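Transcriptional regulator (Pseudomonas aeruginosa, PDB 3E7Q) probably binds regulatory DNA through a predicted helix-turn-helix, acting as an all-helical, dimeric repressor of the TetR family. Local coordinates at residues A44-S47 against V48-N52; G143-R146 against Q147-E150; S167-L170 against D171-L175. One frame throughout, in Å; residues are numbered along the deposited sequence.

Interaction 1 of 3, residues A44-S47 against V48-N52; sequences AGVS and VGLIN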
ATOM      1  N   ALA B  44     -15.181 -15.244 -17.146  1.00 51.35           N
ATOM      2  CA  ALA B  44     -14.959 -16.679 -17.518  1.00 51.12           C
ATOM      3  C   ALA B  44     -15.610 -17.055 -18.856  1.00 51.67           C
ATOM      4  O   ALA B  44     -15.219 -18.031 -19.489  1.00 52.28           O
ATOM      5  CB  ALA B  44     -15.469 -17.622 -16.424  1.00 50.02           C
ATOM      6  N   GLY B  45     -16.612 -16.285 -19.274  1.00 52.28           N
ATOM      7  CA  GLY B  45     -17.339 -16.528 -20.528  1.00 51.94           C
ATOM      8  C   GLY B  45     -18.257 -17.746 -20.423  1.00 52.14           C
ATOM      9  O   GLY B  45     -18.544 -18.425 -21.446  1.00 50.58           O
ATOM     10  N   VAL B  46     -18.667 -18.045 -19.178  1.00 52.43           N
ATOM     11  CA  VAL B  46     -19.549 -19.196 -18.871  1.00 53.06           C
ATOM     12  C   VAL B  46     -20.755 -18.680 -18.064  1.00 53.59           C
ATOM     13  O   VAL B  46     -20.690 -17.574 -17.471  1.00 54.43           O
ATOM     14  CB  VAL B  46     -18.810 -20.376 -18.115  1.00 52.77           C
ATOM     15  CG1 VAL B  46     -17.337 -20.472 -18.535  1.00 53.25           C
ATOM     16  CG2 VAL B  46     -18.903 -20.224 -16.609  1.00 51.43           C
ATOM     17  N   SER B  47     -21.824 -19.476 -18.013  1.00 53.20           N
ATOM     18  CA  SER B  47     -23.041 -19.045 -17.324  1.00 53.80           C
ATOM     19  C   SER B  47     -22.944 -19.110 -15.777  1.00 54.36           C
ATOM     20  O   SER B  47     -22.159 -19.878 -15.190  1.00 53.45           O
ATOM     21  CB  SER B  47     -24.278 -19.816 -17.834  1.00 53.50           C
ATOM     22  OG  SER B  47     -24.700 -20.771 -16.887  1.00 52.05           O
ATOM     23  N   VAL B  48     -23.792 -18.298 -15.145  1.00 55.45           N
ATOM     24  CA  VAL B  48     -23.789 -18.110 -13.684  1.00 56.67           C
ATOM     25  C   VAL B  48     -24.599 -19.200 -12.949  1.00 57.63           C
ATOM     26  O   VAL B  48     -24.374 -19.451 -11.749  1.00 56.55           O
ATOM     27  CB  VAL B  48     -24.333 -16.727 -13.331  1.00 56.67           C
ATOM     28  CG1 VAL B  48     -23.471 -16.104 -12.212  1.00 58.13           C
ATOM     29  CG2 VAL B  48     -24.320 -15.832 -14.571  1.00 56.73           C
ATOM     30  N   GLY B  49     -25.544 -19.824 -13.677  1.00 58.51           N
ATOM     31  CA  GLY B  49     -26.171 -21.067 -13.237  1.00 59.55           C
ATOM     32  C   GLY B  49     -25.077 -22.068 -12.890  1.00 60.57           C
ATOM     33  O   GLY B  49     -24.984 -22.525 -11.748  1.00 60.23           O
ATOM     34  N   LEU B  50     -24.237 -22.360 -13.888  1.00 61.87           N
ATOM     35  CA  LEU B  50     -23.049 -23.205 -13.731  1.00 62.94           C
ATOM     36  C   LEU B  50     -22.241 -22.953 -12.439  1.00 64.11           C
ATOM     37  O   LEU B  50     -21.838 -23.895 -11.760  1.00 64.19           O
ATOM     38  CB  LEU B  50     -22.110 -23.033 -14.942  1.00 62.63           C
ATOM     39  CG  LEU B  50     -20.929 -24.018 -15.034  1.00 62.52           C
ATOM     40  CD1 LEU B  50     -21.368 -25.373 -15.602  1.00 61.04           C
ATOM     41  CD2 LEU B  50     -19.775 -23.421 -15.854  1.00 63.05           C
ATOM     42  N   ILE B  51     -21.982 -21.693 -12.111  1.00 65.62           N
ATOM     43  CA  ILE B  51     -20.930 -21.369 -11.115  1.00 66.73           C
ATOM     44  C   ILE B  51     -21.435 -21.080  -9.674  1.00 67.46           C
ATOM     45  O   ILE B  51     -20.714 -21.376  -8.687  1.00 66.42           O
ATOM     46  CB  ILE B  51     -19.968 -20.297 -11.684  1.00 67.03           C
ATOM     47  CG1 ILE B  51     -19.072 -20.996 -12.734  1.00 66.43           C
ATOM     48  CG2 ILE B  51     -19.134 -19.625 -10.545  1.00 66.33           C
ATOM     49  CD1 ILE B  51     -18.293 -20.099 -13.644  1.00 66.60           C
ATOM     50  N   ASN B  52     -22.667 -20.549  -9.582  1.00 68.58           N
ATOM     51  CA  ASN B  52     -23.507 -20.660  -8.374  1.00 69.75           C
ATOM     52  C   ASN B  52     -23.457 -22.107  -7.865  1.00 70.88           C
ATOM     53  O   ASN B  52     -22.844 -22.390  -6.804  1.00 71.46           O
ATOM     54  CB  ASN B  52     -24.977 -20.292  -8.667  1.00 69.72           C
ATOM     55  CG  ASN B  52     -25.274 -18.781  -8.580  1.00 69.85           C
ATOM     56  OD1 ASN B  52     -24.459 -17.968  -8.130  1.00 68.68           O
ATOM     57  ND2 ASN B  52     -26.480 -18.414  -9.006  1.00 69.25           N
TER
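In the predicted helix-turn-helix of this TetR-family protein, Ser47 caps the second helix of the motif by reaching forward to Leu50, while Val46 meets the side chain of Leu50. From the N-cap position, OG of Ser47 accepts from Leu50 N over 3.4 Å, a weak bond by length, although the N-H points almost straight at the oxygen (171°). The hydroxyl thereby takes up one of the N-H groups that the first turn of a helix cannot pair within itself. Within the helix, Asn52 N donates to Val48 O at 3.0 Å, and Ile51 N only weakly to the same oxygen. On the apolar side, CG2 of Val46 comes up to CD2 of Leu50 at 3.4 Å, with the two side chains crossing at about a right angle. The position of this valine methyl is doubtful, so the closeness should not be read as real strain. Leu50 offers its branch because its CG is anti to the backbone N (chi1 -171°). Gly45, with phi 73°, is where the chain leaves helix 37-44, so the turn runs from Gly45 to the cap. Around it, Gln3 accepts from Ser47 N through OE1, and its side chain also packs on Val46 and Leu50. Val48 and Ile51 pack on Cys41 of helix 37-44, and Ile51 reaches Leu19 of helix 12-34, so helix 48-54 packs against both.

Interaction 2 of 3, residues G143-R146 against Q147-E150; sequences GVLR and QLAE
Val144 O receives Leu148 N at 2.9 Å with a nearly straight N-H (171°), the straightest of four successive i to i+4 bonds in this length of helix 124-152. Ala149 N reaches Leu145 O over 2.9 Å at a more bent 153°, and the bonds from Gln147 N to Gly143 O (3.1 Å) and Glu150 N to Arg146 O (3.0 Å) complete the set. Side-chain contact is slight by comparison: CD2 of Leu145 and CD2 of Leu148 stand 4.2 Å apart, their side chains crossing at a slant. Differing first torsions bring these two methyls together: CG of Leu148 is anti to its nitrogen (chi1 -163°), whereas CG of Leu145 is anti to its carbonyl carbon. Both leucines reach helix 186-204, Leu145 at Trp196 and Leu148 at Val197. CB of Gln147 rests 3.4 Å from Val144 O, and from there the extended chain leads the amide away. There NE2 donates to Gly86 O and OE1 accepts from Arg91 NH1. With both ends engaged, the rotation of the amide is probably fixed, and the side chain links helix 124-152 to the start of helix 88-99.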
ATOM      1  N   GLY B 143      13.678 -15.748   9.389  1.00 39.35           N
ATOM      2  CA  GLY B 143      14.672 -16.829   9.350  1.00 39.36           C
ATOM      3  C   GLY B 143      16.007 -16.352   8.815  1.00 39.55           C
ATOM      4  O   GLY B 143      17.076 -16.729   9.323  1.00 39.76           O
ATOM      5  N   VAL B 144      15.979 -15.534   7.762  1.00 39.91           N
ATOM      6  CA  VAL B 144      17.241 -15.045   7.204  1.00 40.56           C
ATOM      7  C   VAL B 144      17.839 -13.868   8.030  1.00 40.33           C
ATOM      8  O   VAL B 144      19.039 -13.746   8.122  1.00 41.21           O
ATOM      9  CB  VAL B 144      17.216 -14.866   5.621  1.00 41.29           C
ATOM     10  CG1 VAL B 144      16.001 -14.283   5.112  1.00 41.47           C
ATOM     11  CG2 VAL B 144      18.421 -14.042   5.153  1.00 42.03           C
ATOM     12  N   LEU B 145      17.006 -13.047   8.667  1.00 40.56           N
ATOM     13  CA  LEU B 145      17.477 -11.989   9.542  1.00 39.89           C
ATOM     14  C   LEU B 145      18.116 -12.557  10.799  1.00 39.86           C
ATOM     15  O   LEU B 145      19.061 -11.969  11.311  1.00 37.38           O
ATOM     16  CB  LEU B 145      16.380 -11.023   9.869  1.00 39.50           C
ATOM     17  CG  LEU B 145      15.942 -10.185   8.673  1.00 38.19           C
ATOM     18  CD1 LEU B 145      14.684  -9.446   9.029  1.00 28.70           C
ATOM     19  CD2 LEU B 145      17.085  -9.258   8.280  1.00 30.00           C
ATOM     20  N   ARG B 146      17.633 -13.728  11.227  1.00 40.41           N
ATOM     21  CA  ARG B 146      18.265 -14.480  12.297  1.00 41.32           C
ATOM     22  C   ARG B 146      19.575 -15.075  11.932  1.00 40.27           C
ATOM     23  O   ARG B 146      20.474 -15.063  12.745  1.00 39.39           O
ATOM     24  CB  ARG B 146      17.400 -15.612  12.751  1.00 42.36           C
ATOM     25  CG  ARG B 146      16.267 -15.073  13.542  1.00 48.12           C
ATOM     26  CD  ARG B 146      15.576 -16.133  14.304  1.00 52.72           C
ATOM     27  NE  ARG B 146      14.644 -15.446  15.147  1.00 55.44           N
ATOM     28  CZ  ARG B 146      13.459 -15.911  15.465  1.00 58.49           C
ATOM     29  NH1 ARG B 146      13.074 -17.092  14.993  1.00 58.93           N
ATOM     30  NH2 ARG B 146      12.658 -15.160  16.221  1.00 59.48           N
ATOM     31  N   GLN B 147      19.664 -15.634  10.737  1.00 39.45           N
ATOM     32  CA  GLN B 147      20.965 -16.058  10.177  1.00 39.81           C
ATOM     33  C   GLN B 147      21.937 -14.885  10.152  1.00 38.81           C
ATOM     34  O   GLN B 147      23.034 -14.985  10.657  1.00 39.39           O
ATOM     35  CB  GLN B 147      20.738 -16.603   8.760  1.00 40.22           C
ATOM     36  CG  GLN B 147      21.769 -17.542   8.318  1.00 41.84           C
ATOM     37  CD  GLN B 147      21.710 -17.882   6.836  1.00 40.39           C
ATOM     38  OE1 GLN B 147      20.781 -17.533   6.127  1.00 42.13           O
ATOM     39  NE2 GLN B 147      22.706 -18.580   6.386  1.00 40.78           N
ATOM     40  N   LEU B 148      21.488 -13.757   9.618  1.00 37.98           N
ATOM     41  CA  LEU B 148      22.256 -12.519   9.635  1.00 38.61           C
ATOM     42  C   LEU B 148      22.773 -12.111  10.999  1.00 38.24           C
ATOM     43  O   LEU B 148      23.961 -11.770  11.134  1.00 39.13           O
ATOM     44  CB  LEU B 148      21.493 -11.343   9.034  1.00 38.01           C
ATOM     45  CG  LEU B 148      22.268 -10.081   8.612  1.00 37.26           C
ATOM     46  CD1 LEU B 148      23.292 -10.379   7.505  1.00 35.23           C
ATOM     47  CD2 LEU B 148      21.272  -9.032   8.113  1.00 38.04           C
ATOM     48  N   ALA B 149      21.881 -12.141  11.972  1.00 38.21           N
ATOM     49  CA  ALA B 149      22.195 -11.829  13.352  1.00 38.06           C
ATOM     50  C   ALA B 149      23.243 -12.778  13.967  1.00 38.08           C
ATOM     51  O   ALA B 149      24.162 -12.329  14.676  1.00 36.24           O
ATOM     52  CB  ALA B 149      20.894 -11.836  14.186  1.00 37.27           C
ATOM     53  N   GLU B 150      23.089 -14.077  13.703  1.00 38.62           N
ATOM     54  CA  GLU B 150      24.058 -15.096  14.117  1.00 39.62           C
ATOM     55  C   GLU B 150      25.463 -14.875  13.463  1.00 38.97           C
ATOM     56  O   GLU B 150      26.470 -14.851  14.141  1.00 38.52           O
ATOM     57  CB  GLU B 150      23.530 -16.515  13.824  1.00 39.85           C
ATOM     58  CG  GLU B 150      24.644 -17.648  13.995  1.00 42.34           C
ATOM     59  CD  GLU B 150      25.027 -17.987  15.472  1.00 47.58           C
ATOM     60  OE1 GLU B 150      24.255 -17.613  16.398  1.00 51.09           O
ATOM     61  OE2 GLU B 150      26.097 -18.641  15.694  1.00 50.43           O
TER

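Interaction 3 of 3, residues S167-L170 against D171-L175; sequences SALL and DGLWL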
ATOM      1  N   SER B 167       9.636  -5.923   5.514  1.00 38.72           N
ATOM      2  CA  SER B 167       8.385  -6.132   4.771  1.00 40.37           C
ATOM      3  C   SER B 167       7.672  -4.823   4.447  1.00 39.66           C
ATOM      4  O   SER B 167       7.207  -4.636   3.339  1.00 41.67           O
ATOM      5  CB  SER B 167       7.399  -7.021   5.545  1.00 40.75           C
ATOM      6  OG  SER B 167       8.052  -8.234   5.855  1.00 47.77           O
ATOM      7  N   ALA B 168       7.587  -3.942   5.419  1.00 37.72           N
ATOM      8  CA  ALA B 168       7.029  -2.636   5.210  1.00 37.32           C
ATOM      9  C   ALA B 168       7.728  -1.860   4.080  1.00 36.89           C
ATOM     10  O   ALA B 168       7.069  -1.299   3.212  1.00 36.24           O
ATOM     11  CB  ALA B 168       6.985  -1.858   6.545  1.00 35.61           C
ATOM     12  N   LEU B 169       9.058  -1.876   4.059  1.00 37.68           N
ATOM     13  CA  LEU B 169       9.850  -1.195   3.035  1.00 37.18           C
ATOM     14  C   LEU B 169       9.595  -1.747   1.643  1.00 38.39           C
ATOM     15  O   LEU B 169       9.393  -0.981   0.704  1.00 38.20           O
ATOM     16  CB  LEU B 169      11.332  -1.265   3.329  1.00 37.84           C
ATOM     17  CG  LEU B 169      12.355  -0.621   2.343  1.00 37.43           C
ATOM     18  CD1 LEU B 169      12.070   0.862   2.193  1.00 33.31           C
ATOM     19  CD2 LEU B 169      13.808  -0.871   2.795  1.00 35.29           C
ATOM     20  N   LEU B 170       9.605  -3.071   1.528  1.00 39.44           N
ATOM     21  CA  LEU B 170       9.286  -3.809   0.303  1.00 39.22           C
ATOM     22  C   LEU B 170       7.919  -3.532  -0.223  1.00 39.62           C
ATOM     23  O   LEU B 170       7.777  -3.199  -1.392  1.00 39.38           O
ATOM     24  CB  LEU B 170       9.469  -5.336   0.499  1.00 39.17           C
ATOM     25  CG  LEU B 170      10.946  -5.687   0.473  1.00 41.38           C
ATOM     26  CD1 LEU B 170      11.267  -6.948   1.311  1.00 40.83           C
ATOM     27  CD2 LEU B 170      11.329  -5.837  -0.978  1.00 35.57           C
ATOM     28  N   ASP B 171       6.918  -3.613   0.661  1.00 41.04           N
ATOM     29  CA  ASP B 171       5.520  -3.256   0.349  1.00 40.72           C
ATOM     30  C   ASP B 171       5.381  -1.876  -0.197  1.00 39.37           C
ATOM     31  O   ASP B 171       4.695  -1.667  -1.220  1.00 38.04           O
ATOM     32  CB  ASP B 171       4.621  -3.308   1.606  1.00 42.36           C
ATOM     33  CG  ASP B 171       4.177  -4.689   1.964  1.00 47.60           C
ATOM     34  OD1 ASP B 171       4.496  -5.624   1.225  1.00 56.56           O
ATOM     35  OD2 ASP B 171       3.569  -4.866   3.056  1.00 59.90           O
ATOM     36  N   GLY B 172       5.943  -0.920   0.552  1.00 39.03           N
ATOM     37  CA  GLY B 172       5.944   0.504   0.192  1.00 38.43           C
ATOM     38  C   GLY B 172       6.551   0.727  -1.155  1.00 38.83           C
ATOM     39  O   GLY B 172       6.012   1.444  -1.964  1.00 40.45           O
ATOM     40  N   LEU B 173       7.711   0.126  -1.396  1.00 39.74           N
ATOM     41  CA  LEU B 173       8.376   0.214  -2.682  1.00 40.15           C
ATOM     42  C   LEU B 173       7.619  -0.452  -3.834  1.00 40.67           C
ATOM     43  O   LEU B 173       7.575   0.056  -4.955  1.00 40.13           O
ATOM     44  CB  LEU B 173       9.776  -0.387  -2.573  1.00 41.42           C
ATOM     45  CG  LEU B 173      10.798   0.378  -1.696  1.00 39.24           C
ATOM     46  CD1 LEU B 173      11.930  -0.502  -1.719  1.00 33.89           C
ATOM     47  CD2 LEU B 173      11.140   1.818  -2.212  1.00 36.79           C
ATOM     48  N   TRP B 174       7.027  -1.601  -3.561  1.00 41.90           N
ATOM     49  CA  TRP B 174       6.234  -2.290  -4.558  1.00 42.72           C
ATOM     50  C   TRP B 174       5.024  -1.415  -4.964  1.00 42.04           C
ATOM     51  O   TRP B 174       4.735  -1.266  -6.125  1.00 40.67           O
ATOM     52  CB  TRP B 174       5.811  -3.667  -4.034  1.00 44.37           C
ATOM     53  CG  TRP B 174       4.999  -4.411  -5.005  1.00 45.64           C
ATOM     54  CD1 TRP B 174       5.449  -5.174  -6.045  1.00 48.40           C
ATOM     55  CD2 TRP B 174       3.571  -4.428  -5.086  1.00 46.73           C
ATOM     56  NE1 TRP B 174       4.390  -5.661  -6.772  1.00 47.70           N
ATOM     57  CE2 TRP B 174       3.224  -5.228  -6.185  1.00 47.80           C
ATOM     58  CE3 TRP B 174       2.555  -3.825  -4.344  1.00 50.35           C
ATOM     59  CZ2 TRP B 174       1.914  -5.457  -6.540  1.00 49.07           C
ATOM     60  CZ3 TRP B 174       1.217  -4.056  -4.703  1.00 49.65           C
ATOM     61  CH2 TRP B 174       0.912  -4.846  -5.787  1.00 49.19           C
ATOM     62  N   LEU B 175       4.343  -0.829  -3.976  1.00 42.32           N
ATOM     63  CA  LEU B 175       3.201   0.022  -4.190  1.00 42.11           C
ATOM     64  C   LEU B 175       3.579   1.283  -5.001  1.00 43.18           C
ATOM     65  O   LEU B 175       2.921   1.630  -5.981  1.00 41.70           O
ATOM     66  CB  LEU B 175       2.548   0.363  -2.827  1.00 42.93           C
ATOM     67  CG  LEU B 175       1.345   1.341  -2.780  1.00 43.45           C
ATOM     68  CD1 LEU B 175       0.110   0.754  -3.548  1.00 42.27           C
ATOM     69  CD2 LEU B 175       1.005   1.690  -1.315  1.00 42.97           C
TER
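Asp171 N donates to Ser167 O at 2.9 Å with an N-H angle of 170°, the first of four i to i+4 backbone bonds in which Ser167 through Leu170 each lend a carbonyl to the residue four places on. Trp174 N reaches Leu170 O at 2.8 Å, the shortest of the four. Gly172 N to Ala168 O and Leu173 N to Leu169 O, both 2.9 Å, lie between them, so the helix is regular over residues 167-174. Apolar contact is carried by Leu169 and Leu173, which lie side by side and point the same way. CG of Leu169 is 4.1 Å from CD1 of Leu173, an easy van der Waals distance. Leu173 has its CG anti to the carbonyl carbon (chi1 -68°), which brings that CG to a tight 3.1 Å from Leu169 O. Asp171 also packs on the turn before: its carboxylate carbon CG lies 3.3 Å from Ser167 O, a packing contact and not a hydrogen bond. Among the polar side chains, Ser167 OG is hydrogen-bonded to Ala163 O and Trp174 NE1 to Leu104 O, while the Trp174 ring also meets Trp113 edge-to-face. The leucine pair packs on Ile192 of helix 186-204; across the dimer, Leu169 packs on Ser165 of the second subunit and Leu173 on Ala168 of the second subunit. Helix 159-179 thus takes part in the subunit interface, consistent with the dimerisation surface formed by C-terminal helices in TetR-family regulators.

Along the chain the three contacts come in series, interaction 1 near the N-terminus and interactions 2 and 3 much later. Interaction 1 belongs to the TetR-type DNA-binding region; its centre lies about 49 Å from that of interaction 2 and about 37 Å from that of interaction 3, on the opposite side of the chain's centre from both. Interactions 2 and 3 share the BetI-type C-terminal range and sit on successive helices, 124-152 and 159-179, with centres about 20 Å and nearest atoms about 7 Å apart. Trp196 of helix 186-204 touches both Leu145 and Leu169. Interaction 3 alone meets the second subunit, so the predicted DNA-reading end and the dimer contact are well separated.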